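Local coordinates for protein catechol 1,2-dioxygenase (Acinetobacter sp., PDB 1DLQ) that uses a non-haem ferric iron to cleave the aromatic ring of catechol with O2, giving cis,cis-muconate in the beta-ketoadipate pathway, at residues A198-P203 with G219-H224; G119-D124 with M178-I183; Y83-M88 with P102-G107; G233-T238 with D300-D305; D128-T133 with A158-F163. All coordinates share one frame; numbering follows the deposited sequence.

Contact 1. Residues A198-P203 with G219-H224. With HG (mercury (II) ion), chain D; FE (Fe (III) ion), chain C.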
# COMPACT_ATOMS: atom_id res chain seq x y z
N ALA A 198 -14.90 -25.23 3.55
CA ALA A 198 -15.96 -24.31 3.93
C ALA A 198 -15.53 -22.99 3.33
O ALA A 198 -14.36 -22.81 2.99
CB ALA A 198 -16.04 -24.19 5.44
N GLY A 199 -16.46 -22.06 3.17
CA GLY A 199 -16.08 -20.77 2.64
C GLY A 199 -15.28 -20.11 3.74
O GLY A 199 -14.95 -20.74 4.75
N TYR A 200 -14.96 -18.84 3.57
CA TYR A 200 -14.21 -18.11 4.59
C TYR A 200 -14.25 -16.64 4.26
O TYR A 200 -14.55 -16.25 3.13
CB TYR A 200 -12.76 -18.62 4.64
CG TYR A 200 -12.05 -18.57 3.31
CD1 TYR A 200 -11.47 -17.39 2.84
CD2 TYR A 200 -11.99 -19.71 2.50
CE1 TYR A 200 -10.84 -17.35 1.61
CE2 TYR A 200 -11.36 -19.68 1.26
CZ TYR A 200 -10.79 -18.50 0.82
OH TYR A 200 -10.17 -18.46 -0.42
N GLY A 201 -13.94 -15.81 5.24
CA GLY A 201 -13.97 -14.39 5.01
C GLY A 201 -12.62 -13.80 5.29
O GLY A 201 -11.66 -14.53 5.53
N CYS A 202 -12.55 -12.48 5.27
CA CYS A 202 -11.34 -11.72 5.52
C CYS A 202 -11.01 -11.71 7.00
O CYS A 202 -11.89 -11.90 7.83
CB CYS A 202 -11.54 -10.26 5.13
SG CYS A 202 -11.84 -9.94 3.40
N PRO A 203 -9.73 -11.52 7.35
CA PRO A 203 -9.41 -11.48 8.78
C PRO A 203 -10.37 -10.40 9.29
O PRO A 203 -10.29 -9.24 8.88
CB PRO A 203 -7.95 -11.04 8.77
CG PRO A 203 -7.44 -11.76 7.53
CD PRO A 203 -8.51 -11.34 6.54
N GLY A 219 -16.84 -9.72 3.17
CA GLY A 219 -15.61 -10.26 2.62
C GLY A 219 -15.61 -11.77 2.60
O GLY A 219 -14.59 -12.41 2.80
N ASN A 220 -16.78 -12.35 2.34
CA ASN A 220 -16.92 -13.80 2.32
C ASN A 220 -16.85 -14.42 0.95
O ASN A 220 -17.34 -13.86 -0.03
CB ASN A 220 -18.25 -14.20 2.95
CG ASN A 220 -18.40 -13.67 4.35
OD1 ASN A 220 -17.56 -13.92 5.22
ND2 ASN A 220 -19.47 -12.93 4.58
N ARG A 221 -16.23 -15.59 0.90
CA ARG A 221 -16.11 -16.35 -0.33
C ARG A 221 -16.87 -17.66 -0.13
O ARG A 221 -16.87 -18.22 0.96
CB ARG A 221 -14.65 -16.68 -0.65
CG ARG A 221 -13.74 -15.48 -0.86
CD ARG A 221 -12.55 -15.91 -1.71
NE ARG A 221 -13.03 -16.24 -3.06
CZ ARG A 221 -12.32 -16.86 -4.00
NH1 ARG A 221 -11.05 -17.25 -3.78
NH2 ARG A 221 -12.89 -17.10 -5.17
N PRO A 222 -17.54 -18.15 -1.18
CA PRO A 222 -18.29 -19.40 -1.09
C PRO A 222 -17.27 -20.56 -1.04
O PRO A 222 -16.11 -20.37 -1.42
CB PRO A 222 -19.09 -19.40 -2.38
CG PRO A 222 -18.11 -18.77 -3.34
CD PRO A 222 -17.71 -17.56 -2.52
N ALA A 223 -17.70 -21.73 -0.58
CA ALA A 223 -16.80 -22.88 -0.51
C ALA A 223 -16.33 -23.24 -1.92
O ALA A 223 -17.14 -23.34 -2.84
CB ALA A 223 -17.50 -24.06 0.13
N HIS A 224 -15.03 -23.44 -2.07
CA HIS A 224 -14.47 -23.76 -3.38
C HIS A 224 -13.14 -24.50 -3.29
O HIS A 224 -12.49 -24.54 -2.24
CB HIS A 224 -14.22 -22.48 -4.15
CG HIS A 224 -13.29 -21.55 -3.45
ND1 HIS A 224 -13.67 -20.80 -2.37
CD2 HIS A 224 -11.96 -21.34 -3.62
CE1 HIS A 224 -12.62 -20.15 -1.89
NE2 HIS A 224 -11.57 -20.46 -2.63
HG HG D . -12.05 -12.00 2.47
FE FE C . -9.48 -19.88 -1.93
O HOH W 1 -13.47 -22.74 0.33
O HOH W 2 -8.10 -18.06 -1.95
O HOH W 3 -11.61 -14.21 1.45
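Y200 OH and H224 NE2 bind the same ferric iron, at 2.2 Å and 2.3 Å. Y164, H226 and water 2 complete the five ligands. The Y200 and H224 rings meet rim to rim with planes at 51°, and the iron lies in the plane of the Y200 ring. H224 ND1 donates to P222 O at 2.7 Å in a nearly straight bond. The backbones pair as a single antiparallel bridge. R221 N donates to Y200 O at 2.9 Å, and Y200 N returns a longer bond to R221 O. C202 SG and G219 O share a mercury ion with water 3. R221 runs alongside Y200, its guanidinium plane at 85° to the ring, and its NE pairs with D252. H224 CE1 sits over one guanidinium face. This is the iron site of an intradiol dioxygenase. The bond from ND1 to a carbonyl holds the H224 ring so that NE2 faces the iron.

Contact 2. Residues G119-D124 with M178-I183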
# COMPACT_ATOMS: atom_id res chain seq x y z
N GLY A 119 -2.24 -40.37 -10.57
CA GLY A 119 -3.64 -40.75 -10.48
C GLY A 119 -4.46 -40.53 -9.22
O GLY A 119 -5.60 -40.07 -9.29
N TYR A 120 -3.89 -40.87 -8.06
CA TYR A 120 -4.60 -40.77 -6.79
C TYR A 120 -3.77 -40.24 -5.64
O TYR A 120 -2.54 -40.30 -5.66
CB TYR A 120 -5.14 -42.15 -6.40
CG TYR A 120 -5.65 -42.21 -4.98
CD1 TYR A 120 -6.85 -41.62 -4.61
CD2 TYR A 120 -4.88 -42.82 -3.97
CE1 TYR A 120 -7.28 -41.61 -3.27
CE2 TYR A 120 -5.30 -42.83 -2.64
CZ TYR A 120 -6.50 -42.22 -2.30
OH TYR A 120 -6.92 -42.22 -0.99
N ALA A 121 -4.45 -39.73 -4.62
CA ALA A 121 -3.78 -39.23 -3.43
C ALA A 121 -4.80 -38.75 -2.43
O ALA A 121 -5.82 -38.17 -2.80
CB ALA A 121 -2.85 -38.08 -3.78
N ARG A 122 -4.55 -39.02 -1.15
CA ARG A 122 -5.44 -38.52 -0.12
C ARG A 122 -4.82 -37.18 0.22
O ARG A 122 -3.63 -37.11 0.50
CB ARG A 122 -5.45 -39.41 1.12
CG ARG A 122 -6.24 -38.74 2.21
CD ARG A 122 -6.54 -39.60 3.38
NE ARG A 122 -7.19 -38.77 4.39
CZ ARG A 122 -7.70 -39.21 5.53
NH1 ARG A 122 -7.64 -40.50 5.85
NH2 ARG A 122 -8.26 -38.35 6.37
N MET A 123 -5.62 -36.11 0.20
CA MET A 123 -5.12 -34.77 0.46
C MET A 123 -5.03 -34.28 1.90
O MET A 123 -4.17 -33.45 2.22
CB MET A 123 -5.94 -33.76 -0.33
CG MET A 123 -5.94 -33.97 -1.82
SD MET A 123 -6.74 -32.57 -2.62
CE MET A 123 -5.71 -31.22 -2.04
N ASP A 124 -5.91 -34.77 2.76
CA ASP A 124 -5.92 -34.31 4.15
C ASP A 124 -5.25 -35.27 5.11
O ASP A 124 -5.08 -36.46 4.81
CB ASP A 124 -7.35 -34.07 4.61
CG ASP A 124 -8.15 -35.35 4.67
OD1 ASP A 124 -8.34 -35.99 3.62
OD2 ASP A 124 -8.59 -35.70 5.78
N MET A 178 -4.08 -30.66 2.49
CA MET A 178 -5.11 -30.28 1.52
C MET A 178 -4.50 -29.58 0.30
O MET A 178 -5.11 -28.70 -0.31
CB MET A 178 -6.16 -29.39 2.19
CG MET A 178 -6.83 -30.05 3.41
SD MET A 178 -8.04 -29.01 4.28
CE MET A 178 -7.00 -27.60 4.72
N ARG A 179 -3.29 -30.00 -0.05
CA ARG A 179 -2.55 -29.48 -1.19
C ARG A 179 -1.81 -30.67 -1.82
O ARG A 179 -0.97 -31.30 -1.17
CB ARG A 179 -1.51 -28.45 -0.74
CG ARG A 179 -2.05 -27.20 -0.04
CD ARG A 179 -0.89 -26.32 0.44
NE ARG A 179 -1.31 -25.07 1.08
CZ ARG A 179 -1.82 -24.02 0.44
NH1 ARG A 179 -1.99 -24.06 -0.87
NH2 ARG A 179 -2.17 -22.94 1.12
N ARG A 180 -2.11 -30.98 -3.08
CA ARG A 180 -1.46 -32.09 -3.76
C ARG A 180 -1.35 -31.84 -5.25
O ARG A 180 -2.12 -31.06 -5.82
CB ARG A 180 -2.24 -33.40 -3.55
CG ARG A 180 -2.20 -33.96 -2.14
CD ARG A 180 -0.81 -34.42 -1.78
NE ARG A 180 -0.46 -34.06 -0.41
CZ ARG A 180 -1.11 -34.47 0.66
NH1 ARG A 180 -2.14 -35.28 0.54
NH2 ARG A 180 -0.74 -34.06 1.87
N SER A 181 -0.39 -32.50 -5.88
CA SER A 181 -0.22 -32.43 -7.32
C SER A 181 -0.50 -33.84 -7.79
O SER A 181 0.12 -34.79 -7.31
CB SER A 181 1.21 -32.02 -7.70
OG SER A 181 1.51 -30.72 -7.23
N ILE A 182 -1.44 -33.99 -8.70
CA ILE A 182 -1.78 -35.31 -9.20
C ILE A 182 -1.43 -35.39 -10.67
O ILE A 182 -1.84 -34.53 -11.45
CB ILE A 182 -3.30 -35.61 -9.05
CG1 ILE A 182 -3.76 -35.36 -7.61
CG2 ILE A 182 -3.58 -37.07 -9.43
CD1 ILE A 182 -3.10 -36.25 -6.60
N ILE A 183 -0.66 -36.39 -11.05
CA ILE A 183 -0.30 -36.58 -12.45
C ILE A 183 -1.37 -37.52 -12.99
O ILE A 183 -1.55 -38.61 -12.46
CB ILE A 183 1.08 -37.26 -12.62
CG1 ILE A 183 2.15 -36.49 -11.85
CG2 ILE A 183 1.44 -37.35 -14.09
CD1 ILE A 183 2.32 -35.04 -12.28
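M123 and R180 carry most of this contact, their side chains lying alongside each other and pointing opposite ways. M123 CG lies 3.8 Å from R180 CG. A bend at the last torsion of M123 (chi3 59°) carries CE toward the M178 carbonyl group. A121 CB meets I182 CD1 at 3.4 Å, a tight pair, and I182 CG2 lies against the backbone of G119. One backbone bond closes each end. G119 N donates to I183 O at 2.7 Å. M178 N donates to M123 O at 2.8 Å. Strands 120-122 and 179-183 run antiparallel at 165°, with axes 7.5 Å apart. They are not paired along their length. A121, M123, R180 and I182 pack between them. Strand 120-122 is an outermost strand of the mixed sheet, and 179-183 is next to the other outermost strand, 116-118. R122 grips D124 side-on, with NE to OD1 and NH2 to OD2. This salt bridge probably offsets the charge of buried D124. Across the contact, apolar packing and the two end bonds do the joining.

Contact 3. Residues Y83-M88 with P102-G107. With HG (mercury (II) ion), chain F.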
# COMPACT_ATOMS: atom_id res chain seq x y z
N TYR A 83 -10.84 -8.70 -13.08
CA TYR A 83 -10.70 -7.79 -14.21
C TYR A 83 -9.57 -8.26 -15.13
O TYR A 83 -9.66 -8.14 -16.35
CB TYR A 83 -10.39 -6.38 -13.70
CG TYR A 83 -10.12 -5.36 -14.79
CD1 TYR A 83 -11.02 -5.18 -15.86
CD2 TYR A 83 -8.99 -4.55 -14.74
CE1 TYR A 83 -10.79 -4.21 -16.84
CE2 TYR A 83 -8.75 -3.58 -15.72
CZ TYR A 83 -9.65 -3.41 -16.76
OH TYR A 83 -9.39 -2.45 -17.72
N LEU A 84 -8.49 -8.79 -14.54
CA LEU A 84 -7.38 -9.30 -15.32
C LEU A 84 -7.82 -10.55 -16.07
O LEU A 84 -7.39 -10.79 -17.19
CB LEU A 84 -6.18 -9.61 -14.42
CG LEU A 84 -5.54 -8.41 -13.71
CD1 LEU A 84 -4.38 -8.84 -12.85
CD2 LEU A 84 -5.06 -7.41 -14.77
N ASP A 85 -8.69 -11.34 -15.45
CA ASP A 85 -9.21 -12.55 -16.10
C ASP A 85 -10.10 -12.14 -17.24
O ASP A 85 -10.05 -12.73 -18.32
CB ASP A 85 -10.01 -13.42 -15.14
CG ASP A 85 -9.15 -14.21 -14.20
OD1 ASP A 85 -7.91 -14.21 -14.37
OD2 ASP A 85 -9.70 -14.86 -13.29
N MET A 86 -10.93 -11.13 -17.01
CA MET A 86 -11.81 -10.67 -18.06
C MET A 86 -11.02 -10.23 -19.28
O MET A 86 -11.43 -10.47 -20.41
CB MET A 86 -12.70 -9.52 -17.57
CG MET A 86 -13.86 -10.00 -16.73
SD MET A 86 -15.09 -8.71 -16.44
CE MET A 86 -14.13 -7.49 -15.55
N ARG A 87 -9.87 -9.61 -19.04
CA ARG A 87 -9.02 -9.15 -20.12
C ARG A 87 -8.45 -10.37 -20.83
O ARG A 87 -8.37 -10.40 -22.06
CB ARG A 87 -7.88 -8.30 -19.59
CG ARG A 87 -8.30 -7.06 -18.83
CD ARG A 87 -7.06 -6.37 -18.32
NE ARG A 87 -6.27 -5.82 -19.41
CZ ARG A 87 -4.94 -5.79 -19.44
NH1 ARG A 87 -4.24 -6.30 -18.43
NH2 ARG A 87 -4.30 -5.24 -20.47
N MET A 88 -8.04 -11.37 -20.05
CA MET A 88 -7.50 -12.59 -20.63
C MET A 88 -8.53 -13.28 -21.52
O MET A 88 -8.18 -13.83 -22.57
CB MET A 88 -7.01 -13.53 -19.54
CG MET A 88 -5.58 -13.24 -19.12
SD MET A 88 -4.90 -14.29 -17.81
CE MET A 88 -5.66 -13.60 -16.37
N PRO A 102 -13.66 -22.59 -18.32
CA PRO A 102 -13.46 -21.19 -17.94
C PRO A 102 -12.42 -21.01 -16.86
O PRO A 102 -12.35 -21.79 -15.92
CB PRO A 102 -14.85 -20.80 -17.46
CG PRO A 102 -15.38 -22.10 -16.94
CD PRO A 102 -15.06 -22.96 -18.12
N ARG A 103 -11.59 -19.99 -17.00
CA ARG A 103 -10.58 -19.74 -15.99
C ARG A 103 -11.22 -18.80 -14.99
O ARG A 103 -12.26 -18.21 -15.26
CB ARG A 103 -9.39 -19.02 -16.61
CG ARG A 103 -9.67 -17.55 -16.87
CD ARG A 103 -8.50 -16.84 -17.49
NE ARG A 103 -8.81 -16.55 -18.88
CZ ARG A 103 -8.09 -16.94 -19.92
NH1 ARG A 103 -6.98 -17.65 -19.75
NH2 ARG A 103 -8.50 -16.64 -21.13
N THR A 104 -10.60 -18.67 -13.82
CA THR A 104 -11.08 -17.73 -12.83
C THR A 104 -9.86 -17.43 -11.97
O THR A 104 -8.80 -18.00 -12.21
CB THR A 104 -12.28 -18.25 -12.01
OG1 THR A 104 -12.85 -17.14 -11.29
CG2 THR A 104 -11.87 -19.33 -11.03
N ILE A 105 -10.00 -16.55 -10.98
CA ILE A 105 -8.83 -16.16 -10.20
C ILE A 105 -8.12 -17.24 -9.39
O ILE A 105 -8.72 -18.22 -8.94
CB ILE A 105 -9.13 -14.95 -9.28
CG1 ILE A 105 -9.90 -15.38 -8.04
CG2 ILE A 105 -9.96 -13.92 -10.05
CD1 ILE A 105 -10.02 -14.26 -7.02
N GLU A 106 -6.82 -17.06 -9.24
CA GLU A 106 -5.97 -17.97 -8.49
C GLU A 106 -6.04 -17.75 -6.98
O GLU A 106 -5.94 -18.69 -6.20
CB GLU A 106 -4.52 -17.80 -8.96
CG GLU A 106 -3.47 -18.45 -8.08
CD GLU A 106 -2.07 -18.16 -8.56
OE1 GLU A 106 -1.91 -17.67 -9.70
OE2 GLU A 106 -1.11 -18.44 -7.80
N GLY A 107 -6.24 -16.50 -6.55
CA GLY A 107 -6.26 -16.25 -5.12
C GLY A 107 -4.82 -16.13 -4.64
O GLY A 107 -3.90 -16.54 -5.34
HG HG F . -17.05 -10.27 -15.08
O HOH W 4 -6.98 -16.75 -13.76
O HOH W 5 -12.32 -14.58 -12.64
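D85 points from its helix at the backbone of T104 and I105, and two waters join the carboxylate to T104. Water 4 donates to D85 OD1 at 2.8 Å and to T104 O at 2.7 Å. Water 5 donates to D85 OD2 at 2.7 Å and to T104 OG1 at 2.9 Å. Each carboxylate oxygen therefore has its own water link to the loop. I105 CG2 comes within 3.4 Å of D85 OD2. R103 passes D85 heading the other way, with the guanidinium plane turned 43° from the carboxylate. The two charged groups do not pair. R103 NE is 5.2 Å from D85 OD1, and the arginine is held instead by salt bridges to D89 and D92. Its bend at chi3 (108°) lays the guanidinium against the helix, where M88 CB sits over one face, toward the rim, 3.6 Å from R103 NE.

Helix 80-94 is probably the last of the five N-terminal helices of the helical zipper that forms the dimer axis. Segment 102-107 is the loop leading from it into the catalytic domain, so the contact ties the two parts together. On another side of the helix, Y83 stacks on Y42 of the second subunit and donates to its backbone. T104 OG1 is also bonded to A256 O, and T104 pairs through its backbone with T238.

Contact 4. Residues G233-T238 with D300-D305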
# COMPACT_ATOMS: atom_id res chain seq x y z
N GLY A 233 2.38 -28.97 -24.63
CA GLY A 233 1.56 -28.52 -25.74
C GLY A 233 0.33 -27.72 -25.36
O GLY A 233 -0.42 -27.28 -26.24
N HIS A 234 0.11 -27.52 -24.06
CA HIS A 234 -1.06 -26.75 -23.64
C HIS A 234 -0.73 -25.62 -22.69
O HIS A 234 0.34 -25.61 -22.06
CB HIS A 234 -2.10 -27.65 -22.98
CG HIS A 234 -2.63 -28.72 -23.88
ND1 HIS A 234 -1.90 -29.84 -24.21
CD2 HIS A 234 -3.80 -28.82 -24.55
CE1 HIS A 234 -2.60 -30.59 -25.05
NE2 HIS A 234 -3.76 -29.99 -25.27
N ARG A 235 -1.65 -24.67 -22.59
CA ARG A 235 -1.48 -23.54 -21.68
C ARG A 235 -1.91 -23.96 -20.29
O ARG A 235 -2.78 -24.83 -20.13
CB ARG A 235 -2.33 -22.35 -22.13
CG ARG A 235 -1.97 -21.82 -23.50
CD ARG A 235 -2.72 -20.54 -23.78
NE ARG A 235 -4.15 -20.71 -23.61
CZ ARG A 235 -5.05 -19.75 -23.82
NH1 ARG A 235 -4.65 -18.55 -24.21
NH2 ARG A 235 -6.34 -20.00 -23.64
N LYS A 236 -1.30 -23.35 -19.28
CA LYS A 236 -1.61 -23.67 -17.90
C LYS A 236 -3.01 -23.14 -17.59
O LYS A 236 -3.35 -22.01 -17.93
CB LYS A 236 -0.58 -23.02 -16.97
CG LYS A 236 -0.65 -23.50 -15.54
CD LYS A 236 0.52 -22.97 -14.74
CE LYS A 236 0.57 -23.59 -13.36
NZ LYS A 236 1.82 -23.23 -12.63
N LEU A 237 -3.82 -23.98 -16.95
CA LEU A 237 -5.18 -23.58 -16.61
C LEU A 237 -5.29 -23.23 -15.13
O LEU A 237 -4.90 -24.02 -14.26
CB LEU A 237 -6.14 -24.73 -16.92
CG LEU A 237 -7.63 -24.48 -17.18
CD1 LEU A 237 -8.34 -25.75 -16.78
CD2 LEU A 237 -8.20 -23.31 -16.39
N THR A 238 -5.80 -22.04 -14.84
CA THR A 238 -6.02 -21.64 -13.46
C THR A 238 -7.53 -21.52 -13.35
O THR A 238 -8.16 -20.76 -14.08
CB THR A 238 -5.38 -20.27 -13.12
OG1 THR A 238 -3.95 -20.35 -13.28
CG2 THR A 238 -5.67 -19.89 -11.66
N ASP A 300 2.84 -19.99 -24.05
CA ASP A 300 1.71 -19.86 -23.15
C ASP A 300 1.53 -18.36 -22.95
O ASP A 300 2.19 -17.75 -22.12
CB ASP A 300 2.00 -20.51 -21.80
CG ASP A 300 0.75 -20.69 -20.98
OD1 ASP A 300 -0.08 -19.77 -20.94
OD2 ASP A 300 0.61 -21.76 -20.35
N ASN A 301 0.64 -17.77 -23.73
CA ASN A 301 0.42 -16.33 -23.68
C ASN A 301 -0.33 -15.83 -22.46
O ASN A 301 -0.57 -14.63 -22.34
CB ASN A 301 -0.33 -15.87 -24.93
CG ASN A 301 -1.70 -16.48 -25.04
OD1 ASN A 301 -2.53 -16.03 -25.83
ND2 ASN A 301 -1.96 -17.53 -24.26
N GLN A 302 -0.70 -16.72 -21.55
CA GLN A 302 -1.43 -16.26 -20.39
C GLN A 302 -0.97 -16.74 -19.03
O GLN A 302 -1.67 -16.52 -18.04
CB GLN A 302 -2.94 -16.50 -20.58
CG GLN A 302 -3.40 -17.94 -20.93
CD GLN A 302 -3.37 -18.90 -19.75
OE1 GLN A 302 -2.35 -19.50 -19.42
NE2 GLN A 302 -4.52 -19.05 -19.10
N VAL A 303 0.19 -17.39 -18.96
CA VAL A 303 0.69 -17.83 -17.66
C VAL A 303 1.14 -16.63 -16.86
O VAL A 303 1.79 -15.72 -17.38
CB VAL A 303 1.90 -18.80 -17.75
CG1 VAL A 303 1.43 -20.16 -18.18
CG2 VAL A 303 2.95 -18.25 -18.71
N VAL A 304 0.80 -16.64 -15.58
CA VAL A 304 1.17 -15.54 -14.71
C VAL A 304 2.28 -15.92 -13.76
O VAL A 304 2.25 -16.98 -13.12
CB VAL A 304 -0.05 -15.05 -13.90
CG1 VAL A 304 0.36 -13.97 -12.93
CG2 VAL A 304 -1.11 -14.53 -14.85
N ASP A 305 3.28 -15.05 -13.69
CA ASP A 305 4.40 -15.23 -12.79
C ASP A 305 4.18 -14.20 -11.68
O ASP A 305 4.39 -13.01 -11.89
CB ASP A 305 5.72 -14.91 -13.49
CG ASP A 305 6.93 -15.15 -12.58
OD1 ASP A 305 6.83 -14.83 -11.37
OD2 ASP A 305 7.97 -15.63 -13.08
O HOH W 6 1.62 -20.20 -13.10
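D300 OD2 accepts from K236 N at 2.7 Å, with an N-H...O angle of 159°, though the position of this oxygen is less certain than most. The other oxygen of the carboxylate turns back to its own segment. D300 OD1 takes Q302 N at 3.2 Å through its anti lone pair, which makes an Asx turn. D300 CG lies opposite the backbone N (chi1 -166°), and this swings the carboxylate across to the other segment. R235 crosses D300 at about a right angle. R235 CB is 3.6 Å from D300 OD1, but the charged groups stay apart.

The Asx turn opens a type I beta turn from D300 to V303. It lies in the C-terminal stretch after strand 283-291 and packs on the residues that lead into strand 237-243 of the main sheet. The end of R235 bonds to T293 and forms a salt bridge with D92. Q302 CG lies over one face of its guanidinium, offset toward the rim, and is 3.6 Å from R235 NH1. K236 extends to water 6, which K236 NZ meets at 3.1 Å, and makes a cation-pi contact with F228. That water donates in turn to V304 O at 3.3 Å.

Contact 5. Residues D128-T133 with A158-F163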
# COMPACT_ATOMS: atom_id res chain seq x y z
N ASP A 128 -9.03 -32.48 10.84
CA ASP A 128 -10.22 -31.66 10.98
C ASP A 128 -11.32 -32.54 11.56
O ASP A 128 -11.84 -33.44 10.89
CB ASP A 128 -10.68 -31.11 9.63
CG ASP A 128 -11.67 -29.97 9.77
OD1 ASP A 128 -12.56 -30.05 10.64
OD2 ASP A 128 -11.59 -29.00 8.99
N PRO A 129 -11.71 -32.27 12.82
CA PRO A 129 -12.74 -33.03 13.52
C PRO A 129 -14.08 -33.05 12.79
O PRO A 129 -14.78 -34.05 12.80
CB PRO A 129 -12.83 -32.30 14.86
CG PRO A 129 -11.42 -31.80 15.05
CD PRO A 129 -11.22 -31.18 13.68
N ASN A 130 -14.40 -31.93 12.15
CA ASN A 130 -15.67 -31.80 11.44
C ASN A 130 -15.57 -32.06 9.94
O ASN A 130 -16.53 -31.82 9.21
CB ASN A 130 -16.23 -30.40 11.69
CG ASN A 130 -16.35 -30.08 13.17
OD1 ASN A 130 -17.11 -30.73 13.89
ND2 ASN A 130 -15.59 -29.09 13.63
N GLY A 131 -14.42 -32.54 9.49
CA GLY A 131 -14.26 -32.81 8.07
C GLY A 131 -15.18 -33.88 7.54
O GLY A 131 -15.31 -34.95 8.13
N HIS A 132 -15.84 -33.59 6.43
CA HIS A 132 -16.75 -34.54 5.81
C HIS A 132 -15.99 -35.07 4.61
O HIS A 132 -15.59 -34.30 3.74
CB HIS A 132 -18.03 -33.82 5.36
CG HIS A 132 -19.03 -34.73 4.71
ND1 HIS A 132 -19.59 -35.81 5.36
CD2 HIS A 132 -19.58 -34.70 3.48
CE1 HIS A 132 -20.45 -36.41 4.55
NE2 HIS A 132 -20.46 -35.75 3.40
N THR A 133 -15.77 -36.37 4.57
CA THR A 133 -15.02 -36.99 3.48
C THR A 133 -15.55 -36.62 2.09
O THR A 133 -16.76 -36.67 1.83
CB THR A 133 -15.00 -38.52 3.63
OG1 THR A 133 -14.44 -38.86 4.90
CG2 THR A 133 -14.15 -39.16 2.54
N ALA A 158 -9.36 -25.14 1.55
CA ALA A 158 -9.36 -24.93 2.99
C ALA A 158 -10.08 -26.06 3.72
O ALA A 158 -10.67 -26.94 3.08
CB ALA A 158 -10.01 -23.59 3.31
N ASN A 159 -10.03 -26.04 5.06
CA ASN A 159 -10.71 -27.05 5.86
C ASN A 159 -12.11 -26.53 6.20
O ASN A 159 -12.57 -25.58 5.58
CB ASN A 159 -9.94 -27.39 7.15
CG ASN A 159 -9.67 -26.18 8.04
OD1 ASN A 159 -10.51 -25.30 8.19
ND2 ASN A 159 -8.49 -26.16 8.66
N THR A 160 -12.78 -27.15 7.17
CA THR A 160 -14.13 -26.72 7.53
C THR A 160 -14.17 -25.41 8.30
O THR A 160 -15.24 -24.83 8.47
CB THR A 160 -14.87 -27.78 8.36
OG1 THR A 160 -14.15 -28.03 9.58
CG2 THR A 160 -15.02 -29.07 7.57
N LYS A 161 -13.02 -24.96 8.77
CA LYS A 161 -12.93 -23.70 9.50
C LYS A 161 -12.51 -22.59 8.54
O LYS A 161 -12.37 -21.43 8.93
CB LYS A 161 -11.95 -23.84 10.67
CG LYS A 161 -12.46 -24.87 11.67
CD LYS A 161 -11.48 -25.23 12.78
CE LYS A 161 -12.05 -26.39 13.60
NZ LYS A 161 -11.13 -26.91 14.66
N GLY A 162 -12.34 -22.96 7.27
CA GLY A 162 -11.96 -22.00 6.25
C GLY A 162 -10.50 -21.61 6.19
O GLY A 162 -10.15 -20.57 5.65
N PHE A 163 -9.63 -22.46 6.73
CA PHE A 163 -8.20 -22.16 6.73
C PHE A 163 -7.41 -23.07 5.81
O PHE A 163 -7.71 -24.26 5.69
CB PHE A 163 -7.66 -22.27 8.16
CG PHE A 163 -8.28 -21.29 9.11
CD1 PHE A 163 -8.63 -20.01 8.68
CD2 PHE A 163 -8.51 -21.64 10.43
CE1 PHE A 163 -9.21 -19.09 9.55
CE2 PHE A 163 -9.09 -20.73 11.31
CZ PHE A 163 -9.45 -19.46 10.87
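Two type I beta turns meet at the surface of the dioxygenase domain, D128 to G131 and N159 to G162, and each begins with an Asx turn. The first lies in the loop before strand 133-141. The second lies in the loop after strand 152-156, just before the iron ligand Y164. The carboxylate of D128 joins them. D128 OD2 accepts from T160 N at 2.9 Å, nearly in line with its C-O bond and with an N-H...O angle of 163°. T160 OG1 sits 2.8 Å from both D128 OD1 and D128 OD2. Its one proton may serve either oxygen. T160 OG1 lies between the backbone N and carbonyl carbon of its own residue (chi1 60°), which keeps the hydroxyl close to the same carboxylate as the amide. D128 OD1 also takes N130 N at 3.0 Å, on its anti side, and this forms the first Asx turn. In the second turn N159 OD1 accepts from K161 N at 2.6 Å and, weakly, from F163 N. The ammonium group of K161 stays near the acid without touching it. The methyl T160 CG2 rests 3.5 Å from N130 O and 3.8 Å from G131 CA.

How the contacts relate
Contact 3 is the buried one, contacts 1 and 2 are partly buried, and contacts 4 and 5 lie at the surface. Metal ligands dominate contact 1, and apolar chains dominate contact 2. Contact 3 relies on water links, while contacts 4 and 5 each use an aspartate that makes an Asx turn and accepts a backbone N-H from the facing segment. Contacts 2 and 4 both reach the same mixed sheet. Contact 5 is nested in the loop closed by contact 2, and M178 CE packs on N159. Contact 5 also adjoins contact 1, where A198 N probably bonds to N159 O. Contacts 3 and 4 meet at T104 and T238, and both touch the second subunit.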